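Local structure of periplasmic protein (Legionella pneumophila subsp. pneumophila, 4FGQ) at residues 34-40 against 96-100; 55-59 against 138-142; 106-110 against 122-128. The protein acts as a calcium-dependent protease of the periplasm, probably with a cysteine nucleophile as in other transglutaminase-like cysteine proteinases. Where two conformers were deposited one is given. Numbering follows the deposited sequence.

In the fold
Contact 3 is the buried one, pairing two neighbouring strands of the antiparallel sheet through a regular backbone ladder. Contact 1, partly buried, joins helices 22-38 and 86-100 by apolar packing, with one water bridging K40 N and V100 O. Contact 2 lies at the surface, where a polar side chain, two waters and a tyrosine ring link 55-59 to the loop after strand 135-137. Helix 86-100 ties contacts 1 and 3 together: L97 CB lies 3.7 Å from L107 CD1, and L97 also packs on L124. Contacts 2 and 3 meet where D138 touches V123, whereas contacts 1 and 2 do not touch, their nearest atoms being about 8 Å apart.

Contact 1: 34-40 against 96-100; sequences LIDSLKK and TLVAV
Helix 96-100 packs against helix 34-38 with a closest axial approach of 9.2 Å and a signed crossing angle of -43°, the two N-to-C directions being closer to parallel than antiparallel. T96 directs its CA-CB bond toward the other helix. T96 CG2 lies 4.0 Å from L34 CD2 and 3.8 Å from I35 CG1, while the m rotamer leaves OG1 to hydrogen-bond with I92 O and the indole of W31. L97 and V98 face the sheet instead and pack on L107. A99 supplies a small surface, with CB 4.1 Å from I35 CD1, and its carbonyl O is 3.9 Å from K39 CE, where the extended lysine chain passes over it. V100 is the most covered residue. The V100 chi1 of -53° sets V100 CG1 3.7 Å from I35 CA, 3.9 Å from I35 CG2 and 3.8 Å from L38 CB. The closest CA pair, K39 with V100, is 4.9 Å apart. Here segment 34-40 leaves its helical path, K39 adopting polyproline-like angles (-59/135) and K40 left-handed ones (64/30). This turn lets one water accept from K40 N at 3.0 Å and donate to V100 O at 2.6 Å. I35 also packs on I13 of helix 10-17, and L38 on V50 of helix 43-55, so the pair belongs to the helical part of this papain-like (clan CA) protease. With branched aliphatic groups in direct contact and a water bridging K40 N and V100 O, the chemistry implies association chiefly by hydrophobic burial.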
# COMPACT_ATOMS: atom_id res chain seq x y z
N LEU A 34 10.23 -11.05 3.91
CA LEU A 34 9.52 -10.11 4.78
C LEU A 34 8.20 -10.70 5.23
O LEU A 34 7.88 -10.71 6.44
CB LEU A 34 9.26 -8.78 4.03
CG LEU A 34 8.38 -7.75 4.75
CD1 LEU A 34 9.18 -7.03 5.81
CD2 LEU A 34 7.80 -6.75 3.75
N ILE A 35 7.41 -11.19 4.28
CA ILE A 35 6.10 -11.77 4.61
C ILE A 35 6.26 -12.95 5.56
O ILE A 35 5.57 -13.02 6.58
CB ILE A 35 5.32 -12.18 3.35
CG1 ILE A 35 4.90 -10.92 2.57
CG2 ILE A 35 4.08 -12.97 3.74
CD1 ILE A 35 4.40 -11.20 1.18
N ASP A 36 7.19 -13.86 5.26
CA ASP A 36 7.42 -15.00 6.14
C ASP A 36 7.80 -14.57 7.56
O ASP A 36 7.34 -15.16 8.54
CB ASP A 36 8.51 -15.91 5.57
CG ASP A 36 7.95 -17.04 4.72
OD1 ASP A 36 6.74 -17.33 4.84
OD2 ASP A 36 8.73 -17.64 3.94
N SER A 37 8.64 -13.55 7.65
CA SER A 37 9.21 -13.11 8.92
C SER A 37 8.19 -12.40 9.80
O SER A 37 8.35 -12.35 11.02
CB SER A 37 10.41 -12.19 8.70
OG SER A 37 10.01 -10.87 8.38
N LEU A 38 7.14 -11.87 9.19
CA LEU A 38 6.16 -11.07 9.93
C LEU A 38 4.90 -11.82 10.34
O LEU A 38 4.11 -11.32 11.14
CB LEU A 38 5.77 -9.81 9.15
CG LEU A 38 6.88 -8.77 8.99
CD1 LEU A 38 6.36 -7.61 8.15
CD2 LEU A 38 7.34 -8.30 10.35
N LYS A 39 4.70 -13.02 9.81
CA LYS A 39 3.58 -13.84 10.27
C LYS A 39 3.70 -14.10 11.78
O LYS A 39 4.78 -14.41 12.27
CB LYS A 39 3.52 -15.15 9.49
CG LYS A 39 3.13 -14.95 8.03
CD LYS A 39 3.07 -16.28 7.28
CE LYS A 39 2.64 -16.07 5.84
NZ LYS A 39 2.74 -17.32 5.02
N LYS A 40 2.58 -13.96 12.49
CA LYS A 40 2.51 -14.23 13.93
C LYS A 40 3.40 -13.30 14.76
O LYS A 40 3.87 -13.67 15.83
CB LYS A 40 2.83 -15.71 14.22
CG LYS A 40 1.89 -16.67 13.50
CD LYS A 40 2.34 -18.11 13.66
CE LYS A 40 1.39 -19.06 12.94
NZ LYS A 40 -0.01 -18.92 13.43
N THR A 96 0.55 -6.56 1.24
CA THR A 96 1.56 -7.26 2.02
C THR A 96 1.07 -7.45 3.45
O THR A 96 1.25 -8.52 4.04
CB THR A 96 2.89 -6.51 2.00
OG1 THR A 96 3.34 -6.41 0.64
CG2 THR A 96 3.95 -7.25 2.80
N LEU A 97 0.43 -6.42 4.01
CA LEU A 97 -0.13 -6.53 5.36
C LEU A 97 -1.23 -7.58 5.44
O LEU A 97 -1.31 -8.33 6.42
CB LEU A 97 -0.60 -5.17 5.88
CG LEU A 97 0.60 -4.34 6.36
CD1 LEU A 97 0.25 -2.85 6.39
CD2 LEU A 97 1.07 -4.81 7.76
N VAL A 98 -2.07 -7.66 4.42
CA VAL A 98 -3.09 -8.71 4.37
C VAL A 98 -2.40 -10.08 4.34
O VAL A 98 -2.80 -11.01 5.05
CB VAL A 98 -4.03 -8.52 3.16
CG1 VAL A 98 -4.92 -9.76 2.97
CG2 VAL A 98 -4.88 -7.25 3.34
N ALA A 99 -1.32 -10.18 3.57
CA ALA A 99 -0.57 -11.43 3.47
C ALA A 99 0.05 -11.90 4.79
O ALA A 99 0.19 -13.11 5.00
CB ALA A 99 0.52 -11.33 2.38
N VAL A 100 0.43 -10.97 5.67
CA VAL A 100 1.08 -11.39 6.91
C VAL A 100 0.06 -11.62 8.01
O VAL A 100 0.40 -12.11 9.09
CB VAL A 100 2.19 -10.41 7.40
CG1 VAL A 100 3.21 -10.13 6.30
CG2 VAL A 100 1.60 -9.13 7.91
O HOH W 1 -0.09 -13.65 11.18

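Contact 2: 55-59 against 138-142; sequences NQFNY and DSLES
N55, with near-helical backbone angles (-69/-12), points its CA-CB bond at the loop 138-142, and its CA lies 5.6 Å from that of S139. An m rotamer brings N55 ND2 within 3.0 Å of D138 O, forming the direct hydrogen bond of the contact (146° at the hydrogen). N55 OD1 lies 3.4 Å from S139 CA and accepts from K93 NZ. Two waters widen the link: one donates to N55 O (2.9 Å) and S139 O (2.6 Å), while the other accepts from N55 ND2 (2.9 Å) and donates weakly to S142 O (3.3 Å). After N55 the chain swings away and straightens into the short strand 58-59. It returns at Y59, whose t rotamer carries the ring back to the loop. L140 CD2 sits over one face of the Y59 ring, 4.0 Å from the centroid and 18° off the normal, as a CH-pi contact. S139 OG lies at the ring edge, 3.3 Å from Y59 CE2. The loop is shaped by an Asx turn, in which D138 OD1 accepts from L140 N at 3.0 Å and more weakly from S139 N at 2.6 Å. D138 OD1 also bonds H121 NE2 and, with C86 touching S139 and Y59, this is consistent with the Cys-His-Asp triad of transglutaminase-like cysteine proteinases; the contact would then include the triad aspartate. It spans the gap between the helical and sheet halves: N55 and S139 rest on F89 of helix 86-100, Y59 and L140 pack on H121 of strand 119-126, and N58 pairs with strand 83-84.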
# COMPACT_ATOMS: atom_id res chain seq x y z
N ASN A 55 9.13 1.75 2.26
CA ASN A 55 9.49 3.17 2.17
C ASN A 55 10.88 3.43 1.61
O ASN A 55 11.20 4.57 1.25
CB ASN A 55 9.28 3.90 3.49
CG ASN A 55 7.85 4.33 3.68
OD1 ASN A 55 7.08 4.34 2.72
ND2 ASN A 55 7.48 4.68 4.91
N GLN A 56 11.69 2.37 1.51
CA GLN A 56 13.04 2.43 0.95
C GLN A 56 13.07 2.41 -0.58
O GLN A 56 14.12 2.60 -1.17
CB GLN A 56 13.86 1.20 1.41
CG GLN A 56 13.54 -0.06 0.54
CD GLN A 56 14.43 -1.25 0.79
OE1 GLN A 56 15.64 -1.20 0.53
NE2 GLN A 56 13.83 -2.34 1.25
N PHE A 57 11.93 2.13 -1.23
CA PHE A 57 11.90 1.99 -2.69
C PHE A 57 11.88 3.36 -3.40
O PHE A 57 11.76 4.40 -2.75
CB PHE A 57 10.68 1.16 -3.13
CG PHE A 57 10.81 -0.33 -2.92
CD1 PHE A 57 10.91 -0.87 -1.65
CD2 PHE A 57 10.77 -1.20 -4.00
CE1 PHE A 57 11.04 -2.25 -1.46
CE2 PHE A 57 10.88 -2.57 -3.82
CZ PHE A 57 11.01 -3.09 -2.54
N ASN A 58 12.02 3.36 -4.73
CA ASN A 58 12.01 4.59 -5.52
C ASN A 58 10.63 5.25 -5.52
O ASN A 58 9.64 4.61 -5.87
CB ASN A 58 12.41 4.29 -6.96
CG ASN A 58 13.89 4.01 -7.11
OD1 ASN A 58 14.71 4.65 -6.47
ND2 ASN A 58 14.24 3.05 -7.96
N TYR A 59 10.57 6.53 -5.15
CA TYR A 59 9.31 7.27 -5.13
C TYR A 59 9.16 8.08 -6.42
O TYR A 59 9.98 8.96 -6.71
CB TYR A 59 9.31 8.20 -3.93
CG TYR A 59 8.02 8.94 -3.68
CD1 TYR A 59 7.81 10.22 -4.20
CD2 TYR A 59 7.02 8.38 -2.91
CE1 TYR A 59 6.62 10.90 -3.95
CE2 TYR A 59 5.85 9.05 -2.65
CZ TYR A 59 5.66 10.31 -3.18
OH TYR A 59 4.48 10.96 -2.91
N ASP A 138 2.54 6.23 5.57
CA ASP A 138 2.81 7.19 4.50
C ASP A 138 4.13 6.85 3.85
O ASP A 138 4.96 6.15 4.45
CB ASP A 138 2.88 8.58 5.13
CG ASP A 138 2.66 9.70 4.14
OD1 ASP A 138 2.84 9.49 2.93
OD2 ASP A 138 2.33 10.82 4.60
N SER A 139 4.31 7.33 2.62
CA SER A 139 5.56 7.21 1.89
C SER A 139 6.43 8.48 2.00
O SER A 139 7.59 8.48 1.59
CB SER A 139 5.26 6.93 0.41
OG SER A 139 4.21 7.77 -0.06
N LEU A 140 5.86 9.55 2.54
CA LEU A 140 6.59 10.80 2.75
C LEU A 140 6.72 11.18 4.23
O LEU A 140 6.91 12.35 4.58
CB LEU A 140 5.92 11.96 1.98
CG LEU A 140 5.88 11.84 0.46
CD1 LEU A 140 5.15 13.04 -0.13
CD2 LEU A 140 7.29 11.74 -0.11
N GLU A 141 6.63 10.17 5.09
CA GLU A 141 6.81 10.35 6.52
C GLU A 141 7.15 8.95 7.02
O GLU A 141 6.44 8.00 6.69
CB GLU A 141 5.50 10.84 7.15
CG GLU A 141 5.47 10.77 8.67
CD GLU A 141 6.61 11.55 9.30
OE1 GLU A 141 6.64 12.80 9.16
OE2 GLU A 141 7.47 10.91 9.94
N SER A 142 8.24 8.81 7.75
CA SER A 142 8.63 7.49 8.24
C SER A 142 7.82 7.03 9.43
O SER A 142 7.67 5.83 9.65
CB SER A 142 10.11 7.43 8.59
OG SER A 142 10.91 7.30 7.43
O HOH W 2 9.70 6.97 1.81
O HOH W 3 8.89 3.90 7.27

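Contact 3: 106-110 against 122-128; sequences QLRIT and MVLSFYP
Seven hydrogen bonds, five of them between backbone atoms, join the two segments of a beta hairpin, strands 107-114 and 119-126, at the middle of the antiparallel sheet. R108 N donates to S125 O and S125 N to R108 O, both at 2.9 Å. T110 N reaches V123 O at 2.8 Å and V123 N reaches T110 O at 2.9 Å. Beyond the paired strands, Y127 N donates to Q106 O at 2.7 Å, and the Q106 side chain adds NE2 to Y127 O at 3.1 Å. A further bond joins T110 OG1 and S125 OG at 2.8 Å. R108-S125 and T110-V123 are thus hydrogen-bonded pairs, alternating with the non-hydrogen-bonded pairs L107-F126 and I109-L124, whose CA atoms lie 4.8 and 4.5 Å apart. The strand segments run at 160° to each other, 4.5 Å apart at closest. On the face bearing R108, T110, V123 and S125, one water links R108 NH1 to Y127 OH and another links T110 OG1 to the same hydroxyl. R108 makes a cation-pi interaction with W165, whereas its approach to the Y127 ring is long and at most weakly attractive. The face bearing L107, I109, L124 and F126 is apolar; there L107 and L124 meet helix 86-100, giving the sheet-on-helix packing of a papain-like fold. L107 CD2 is 3.9 Å from F126 CD1, at the ring edge, and I109 CG1 is 4.0 Å from L124 CD1. M122 touches E87, a residue that binds calcium in a structure of this protein although no ion is bound in this chain; I109 CG2 packs 3.7 Å from M122 CG.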
# COMPACT_ATOMS: atom_id res chain seq x y z
N GLN A 106 -9.40 -3.98 8.57
CA GLN A 106 -8.74 -2.92 9.34
C GLN A 106 -7.87 -2.02 8.49
O GLN A 106 -7.22 -1.12 9.01
CB GLN A 106 -7.87 -3.53 10.44
CG GLN A 106 -8.67 -4.29 11.46
CD GLN A 106 -7.81 -4.78 12.61
OE1 GLN A 106 -7.67 -5.99 12.83
NE2 GLN A 106 -7.25 -3.84 13.37
N LEU A 107 -7.82 -2.28 7.19
CA LEU A 107 -6.93 -1.54 6.32
C LEU A 107 -7.70 -0.87 5.21
O LEU A 107 -8.48 -1.51 4.50
CB LEU A 107 -5.89 -2.48 5.70
CG LEU A 107 -4.93 -3.14 6.69
CD1 LEU A 107 -4.21 -4.29 6.02
CD2 LEU A 107 -3.92 -2.11 7.18
N ARG A 108 -7.50 0.44 5.05
CA ARG A 108 -8.13 1.15 3.95
C ARG A 108 -7.14 2.05 3.27
O ARG A 108 -6.57 2.93 3.92
CB ARG A 108 -9.33 1.96 4.44
CG ARG A 108 -10.47 1.10 4.95
CD ARG A 108 -11.68 1.90 5.32
NE ARG A 108 -12.69 1.05 5.95
CZ ARG A 108 -13.83 1.49 6.48
NH1 ARG A 108 -14.11 2.79 6.46
NH2 ARG A 108 -14.67 0.64 7.04
N ILE A 109 -6.91 1.80 1.99
CA ILE A 109 -6.07 2.68 1.19
C ILE A 109 -6.82 4.00 1.08
O ILE A 109 -8.00 4.02 0.71
CB ILE A 109 -5.81 2.08 -0.19
CG1 ILE A 109 -5.12 0.71 -0.05
CG2 ILE A 109 -4.98 3.03 -1.05
CD1 ILE A 109 -5.17 -0.15 -1.34
N THR A 110 -6.15 5.11 1.39
CA THR A 110 -6.86 6.38 1.56
C THR A 110 -6.35 7.46 0.63
O THR A 110 -5.16 7.79 0.65
CB THR A 110 -6.72 6.91 3.00
OG1 THR A 110 -7.25 5.94 3.90
CG2 THR A 110 -7.49 8.22 3.18
N MET A 122 -1.92 9.76 -1.54
CA MET A 122 -2.49 8.49 -1.08
C MET A 122 -1.64 7.91 0.03
O MET A 122 -0.40 7.93 -0.04
CB MET A 122 -2.54 7.50 -2.25
CG MET A 122 -3.40 6.25 -2.02
SD MET A 122 -5.14 6.55 -2.43
CE MET A 122 -5.18 6.41 -4.22
N VAL A 123 -2.30 7.40 1.06
CA VAL A 123 -1.63 6.73 2.17
C VAL A 123 -2.38 5.44 2.47
O VAL A 123 -3.41 5.18 1.85
CB VAL A 123 -1.62 7.60 3.44
CG1 VAL A 123 -0.84 8.90 3.19
CG2 VAL A 123 -3.06 7.90 3.88
N LEU A 124 -1.87 4.65 3.41
CA LEU A 124 -2.61 3.48 3.88
C LEU A 124 -3.04 3.75 5.31
O LEU A 124 -2.22 4.10 6.15
CB LEU A 124 -1.72 2.23 3.83
CG LEU A 124 -2.35 0.95 4.41
CD1 LEU A 124 -3.66 0.66 3.72
CD2 LEU A 124 -1.37 -0.21 4.21
N SER A 125 -4.34 3.64 5.58
CA SER A 125 -4.87 3.87 6.92
C SER A 125 -5.15 2.54 7.62
O SER A 125 -5.78 1.65 7.06
CB SER A 125 -6.17 4.68 6.86
OG SER A 125 -5.93 5.99 6.37
N PHE A 126 -4.67 2.42 8.86
CA PHE A 126 -4.93 1.22 9.65
C PHE A 126 -5.89 1.59 10.76
O PHE A 126 -5.63 2.54 11.51
CB PHE A 126 -3.63 0.69 10.25
CG PHE A 126 -3.83 -0.30 11.37
CD1 PHE A 126 -4.13 -1.62 11.09
CD2 PHE A 126 -3.75 0.11 12.70
CE1 PHE A 126 -4.34 -2.53 12.13
CE2 PHE A 126 -3.95 -0.80 13.73
CZ PHE A 126 -4.25 -2.11 13.44
N TYR A 127 -7.00 0.87 10.87
CA TYR A 127 -8.00 1.16 11.88
C TYR A 127 -7.97 0.09 12.97
O TYR A 127 -8.34 -1.06 12.71
CB TYR A 127 -9.39 1.17 11.25
CG TYR A 127 -9.66 2.36 10.35
CD1 TYR A 127 -9.16 2.41 9.06
CD2 TYR A 127 -10.43 3.42 10.80
CE1 TYR A 127 -9.42 3.50 8.24
CE2 TYR A 127 -10.68 4.51 9.99
CZ TYR A 127 -10.18 4.54 8.72
OH TYR A 127 -10.45 5.63 7.92
N PRO A 128 -7.54 0.46 14.20
CA PRO A 128 -7.60 -0.48 15.33
C PRO A 128 -9.00 -1.07 15.52
O PRO A 128 -9.13 -2.26 15.80
CB PRO A 128 -7.24 0.40 16.53
CG PRO A 128 -6.37 1.47 15.95
CD PRO A 128 -6.95 1.75 14.58
O HOH W 4 -12.58 5.18 5.90
O HOH W 5 -9.38 6.48 5.62